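Local coordinates for protein AtGH3.15 acyl acid amido synthetase (Arabidopsis thaliana, PDB 6E1Q) that conjugates glutamine, and possibly cysteine, to the auxin precursor indole-3-butyric acid using ATP, and likewise joins the herbicide 2,4-DB to glutamine, at residues F5-L17 / S120-H132. Sequence-based numbering, arbitrary orientation.
Sequences FDPTNQKACLSLL and SFSSLYAPLLYKH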
# COMPACT_ATOMS: atom_id res chain seq x y z
N PHE A 5 -24.98 -15.34 -3.78
CA PHE A 5 -25.67 -14.27 -3.09
C PHE A 5 -26.02 -13.16 -4.08
O PHE A 5 -25.39 -13.00 -5.13
CB PHE A 5 -24.84 -13.71 -1.93
CG PHE A 5 -23.64 -12.94 -2.36
CD1 PHE A 5 -22.46 -13.59 -2.68
CD2 PHE A 5 -23.69 -11.56 -2.45
CE1 PHE A 5 -21.33 -12.88 -3.08
CE2 PHE A 5 -22.57 -10.83 -2.87
CZ PHE A 5 -21.39 -11.50 -3.18
N ASP A 6 -27.03 -12.37 -3.70
CA ASP A 6 -27.50 -11.25 -4.49
C ASP A 6 -26.77 -9.98 -4.05
O ASP A 6 -27.07 -9.46 -2.97
CB ASP A 6 -29.00 -11.09 -4.33
CG ASP A 6 -29.58 -9.97 -5.16
OD1 ASP A 6 -28.84 -9.31 -5.92
OD2 ASP A 6 -30.81 -9.73 -5.03
N PRO A 7 -25.83 -9.46 -4.84
CA PRO A 7 -25.10 -8.25 -4.42
C PRO A 7 -25.95 -7.00 -4.36
O PRO A 7 -25.47 -5.98 -3.87
CB PRO A 7 -24.00 -8.11 -5.48
CG PRO A 7 -24.57 -8.79 -6.68
CD PRO A 7 -25.34 -9.96 -6.14
N THR A 8 -27.20 -7.04 -4.85
CA THR A 8 -28.08 -5.90 -4.69
C THR A 8 -28.87 -5.97 -3.40
O THR A 8 -29.53 -4.99 -3.04
CB THR A 8 -29.06 -5.81 -5.87
OG1 THR A 8 -29.80 -7.03 -5.98
CG2 THR A 8 -28.29 -5.62 -7.15
N ASN A 9 -28.81 -7.10 -2.70
CA ASN A 9 -29.58 -7.30 -1.47
C ASN A 9 -28.67 -7.00 -0.29
O ASN A 9 -27.92 -7.86 0.18
CB ASN A 9 -30.15 -8.71 -1.43
CG ASN A 9 -31.11 -8.90 -0.29
OD1 ASN A 9 -31.07 -8.17 0.70
ND2 ASN A 9 -32.01 -9.87 -0.43
N GLN A 10 -28.75 -5.77 0.21
CA GLN A 10 -27.80 -5.34 1.22
C GLN A 10 -27.96 -6.15 2.51
O GLN A 10 -26.97 -6.53 3.13
CB GLN A 10 -27.94 -3.84 1.47
CG GLN A 10 -27.51 -3.00 0.26
CD GLN A 10 -27.12 -1.57 0.62
OE1 GLN A 10 -26.87 -1.26 1.79
NE2 GLN A 10 -27.04 -0.70 -0.39
N LYS A 11 -29.20 -6.45 2.89
CA LYS A 11 -29.38 -7.19 4.14
C LYS A 11 -28.89 -8.62 4.01
O LYS A 11 -28.34 -9.19 4.97
CB LYS A 11 -30.85 -7.14 4.56
CG LYS A 11 -31.13 -7.77 5.92
CD LYS A 11 -30.35 -7.04 7.02
CE LYS A 11 -29.59 -7.99 7.95
NZ LYS A 11 -28.30 -8.46 7.42
N ALA A 12 -29.06 -9.22 2.84
CA ALA A 12 -28.53 -10.56 2.63
C ALA A 12 -27.01 -10.56 2.67
O ALA A 12 -26.39 -11.50 3.19
CB ALA A 12 -29.04 -11.13 1.31
N CYS A 13 -26.38 -9.51 2.13
CA CYS A 13 -24.93 -9.44 2.13
C CYS A 13 -24.38 -9.31 3.55
O CYS A 13 -23.45 -10.03 3.93
CB CYS A 13 -24.46 -8.29 1.24
SG CYS A 13 -24.65 -8.60 -0.54
N LEU A 14 -24.94 -8.39 4.34
CA LEU A 14 -24.49 -8.20 5.71
C LEU A 14 -24.73 -9.44 6.55
O LEU A 14 -23.93 -9.78 7.43
CB LEU A 14 -25.20 -7.00 6.34
CG LEU A 14 -25.02 -5.65 5.63
CD1 LEU A 14 -25.98 -4.62 6.22
CD2 LEU A 14 -23.59 -5.17 5.76
N SER A 15 -25.84 -10.14 6.30
CA SER A 15 -26.09 -11.39 7.01
C SER A 15 -25.06 -12.45 6.65
O SER A 15 -24.66 -13.24 7.51
CB SER A 15 -27.51 -11.88 6.73
OG SER A 15 -27.65 -13.22 7.16
N LEU A 16 -24.61 -12.48 5.40
CA LEU A 16 -23.57 -13.44 5.02
C LEU A 16 -22.23 -13.11 5.69
O LEU A 16 -21.49 -14.01 6.10
CB LEU A 16 -23.42 -13.46 3.50
CG LEU A 16 -22.58 -14.63 2.99
CD1 LEU A 16 -23.17 -15.94 3.51
CD2 LEU A 16 -22.52 -14.64 1.47
N LEU A 17 -21.90 -11.82 5.79
CA LEU A 17 -20.67 -11.44 6.48
C LEU A 17 -20.71 -11.89 7.94
O LEU A 17 -19.68 -12.26 8.52
CB LEU A 17 -20.45 -9.94 6.38
CG LEU A 17 -20.15 -9.32 5.01
CD1 LEU A 17 -20.15 -7.80 5.10
CD2 LEU A 17 -18.81 -9.82 4.46
N SER A 120 -15.89 -11.27 -6.22
CA SER A 120 -17.11 -11.68 -5.53
C SER A 120 -17.14 -11.17 -4.10
O SER A 120 -18.11 -10.53 -3.67
CB SER A 120 -17.21 -13.20 -5.57
OG SER A 120 -18.54 -13.66 -5.37
N PHE A 121 -16.08 -11.44 -3.33
CA PHE A 121 -16.09 -11.00 -1.94
C PHE A 121 -16.13 -9.49 -1.84
O PHE A 121 -16.67 -8.95 -0.86
CB PHE A 121 -14.88 -11.52 -1.16
CG PHE A 121 -14.90 -11.09 0.28
CD1 PHE A 121 -15.70 -11.76 1.21
CD2 PHE A 121 -14.21 -9.98 0.69
CE1 PHE A 121 -15.77 -11.33 2.52
CE2 PHE A 121 -14.26 -9.55 2.00
CZ PHE A 121 -15.04 -10.22 2.92
N SER A 122 -15.55 -8.79 -2.82
CA SER A 122 -15.58 -7.33 -2.80
C SER A 122 -17.00 -6.80 -2.91
O SER A 122 -17.34 -5.76 -2.33
CB SER A 122 -14.71 -6.75 -3.92
OG SER A 122 -14.24 -5.45 -3.59
N SER A 123 -17.85 -7.48 -3.68
CA SER A 123 -19.23 -7.03 -3.80
C SER A 123 -20.03 -7.45 -2.58
O SER A 123 -21.00 -6.79 -2.22
CB SER A 123 -19.86 -7.57 -5.08
OG SER A 123 -20.19 -8.94 -4.96
N LEU A 124 -19.61 -8.54 -1.93
CA LEU A 124 -20.20 -8.91 -0.66
C LEU A 124 -19.95 -7.85 0.41
O LEU A 124 -20.81 -7.60 1.26
CB LEU A 124 -19.64 -10.25 -0.20
CG LEU A 124 -20.29 -10.87 1.02
CD1 LEU A 124 -21.79 -10.89 0.82
CD2 LEU A 124 -19.76 -12.29 1.21
N TYR A 125 -18.80 -7.18 0.35
CA TYR A 125 -18.39 -6.27 1.40
C TYR A 125 -18.87 -4.84 1.18
O TYR A 125 -19.06 -4.10 2.15
CB TYR A 125 -16.86 -6.31 1.54
CG TYR A 125 -16.30 -5.28 2.49
CD1 TYR A 125 -16.37 -5.46 3.87
CD2 TYR A 125 -15.70 -4.12 2.01
CE1 TYR A 125 -15.85 -4.50 4.75
CE2 TYR A 125 -15.19 -3.16 2.88
CZ TYR A 125 -15.26 -3.36 4.24
OH TYR A 125 -14.74 -2.39 5.09
N ALA A 126 -19.10 -4.44 -0.08
CA ALA A 126 -19.52 -3.06 -0.35
C ALA A 126 -20.79 -2.63 0.41
O ALA A 126 -20.82 -1.47 0.88
CB ALA A 126 -19.70 -2.87 -1.86
N PRO A 127 -21.84 -3.44 0.56
CA PRO A 127 -22.99 -2.97 1.35
C PRO A 127 -22.63 -2.56 2.77
O PRO A 127 -23.27 -1.66 3.33
CB PRO A 127 -23.94 -4.18 1.35
CG PRO A 127 -23.59 -4.92 0.10
CD PRO A 127 -22.10 -4.76 -0.05
N LEU A 128 -21.61 -3.17 3.37
CA LEU A 128 -21.17 -2.70 4.67
C LEU A 128 -20.61 -1.29 4.58
O LEU A 128 -20.91 -0.44 5.43
CB LEU A 128 -20.14 -3.66 5.27
CG LEU A 128 -19.89 -3.40 6.76
CD1 LEU A 128 -19.74 -4.70 7.48
CD2 LEU A 128 -18.65 -2.53 6.95
N LEU A 129 -19.79 -1.02 3.56
CA LEU A 129 -19.31 0.34 3.34
C LEU A 129 -20.49 1.29 3.15
O LEU A 129 -20.56 2.34 3.81
CB LEU A 129 -18.38 0.39 2.13
CG LEU A 129 -16.95 -0.15 2.26
CD1 LEU A 129 -16.20 -0.10 0.91
CD2 LEU A 129 -16.19 0.61 3.35
N TYR A 130 -21.43 0.92 2.28
CA TYR A 130 -22.61 1.77 2.07
C TYR A 130 -23.37 1.97 3.37
O TYR A 130 -23.83 3.08 3.66
CB TYR A 130 -23.54 1.18 1.02
CG TYR A 130 -22.88 0.91 -0.31
CD1 TYR A 130 -21.85 1.71 -0.77
CD2 TYR A 130 -23.29 -0.16 -1.10
CE1 TYR A 130 -21.24 1.45 -1.97
CE2 TYR A 130 -22.68 -0.42 -2.31
CZ TYR A 130 -21.66 0.39 -2.74
OH TYR A 130 -21.06 0.12 -3.94
N LYS A 131 -23.51 0.92 4.17
CA LYS A 131 -24.19 1.08 5.44
C LYS A 131 -23.44 2.07 6.33
O LYS A 131 -24.05 2.90 7.01
CB LYS A 131 -24.34 -0.27 6.14
CG LYS A 131 -25.15 -0.21 7.41
CD LYS A 131 -25.23 -1.58 8.08
CE LYS A 131 -26.14 -1.55 9.31
NZ LYS A 131 -27.57 -1.40 8.91
N HIS A 132 -22.11 2.01 6.32
CA HIS A 132 -21.36 2.87 7.22
C HIS A 132 -21.16 4.28 6.66
O HIS A 132 -21.21 5.26 7.41
CB HIS A 132 -20.01 2.21 7.54
CG HIS A 132 -20.12 1.09 8.52
ND1 HIS A 132 -19.61 1.17 9.80
CD2 HIS A 132 -20.71 -0.13 8.43
CE1 HIS A 132 -19.87 0.04 10.45
NE2 HIS A 132 -20.53 -0.76 9.64
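L17 enters helix 120-132 as a knob into a hole formed by F121, L124, Y125 and L128. Its CD2 meets F121 CE1 at 3.9 Å, while CD1 turns to L128 CD1. L17 and L124 lie alongside, their ends pointing opposite ways. L14 CD2 packs on L128 CA at 3.6 Å. L124 is shared: its CD2 meets L16 CD2 at 3.6 Å, and its CD1 lies over one face of the F5 ring, a CH-pi contact 3.9 Å from the centroid. Chi1 of 70° tucks F5 CG between its own N and C, setting the ring against helix 120-132. F5 CZ lies 3.3 Å from S123 OG, near the ring plane, with S120 O also at this edge. S120 O takes hydrogen bonds within its own helix, from S123 OG and L124 N. An alanine at F5 is likely to bare L124 CD1 and open a gap beside S120 and S123.

Segment 120-132 ends helix 112-132, in the GH3 N-terminal family region of the ANL clan of adenylating enzymes. The axes of 10-17 and 120-132 approach to 8.2 Å, crossing at -107°. P127 N has no hydrogen to give, and the helix kinks there; L128 N makes just a weak bond, to Y125 O. P127 CG packs on C13 CB. The far side faces the substrate site: F121 and substrate-binding F332 have side chains about 3 Å apart (nearest atoms), and Y125 OH hydrogen-bonds to N336 O.

Toward solvent the packing thins. Q10 lays its extended chain across P127, with NE2 near Y130 CD2. L14 CD1 rests on K131 CD at the exposed rim.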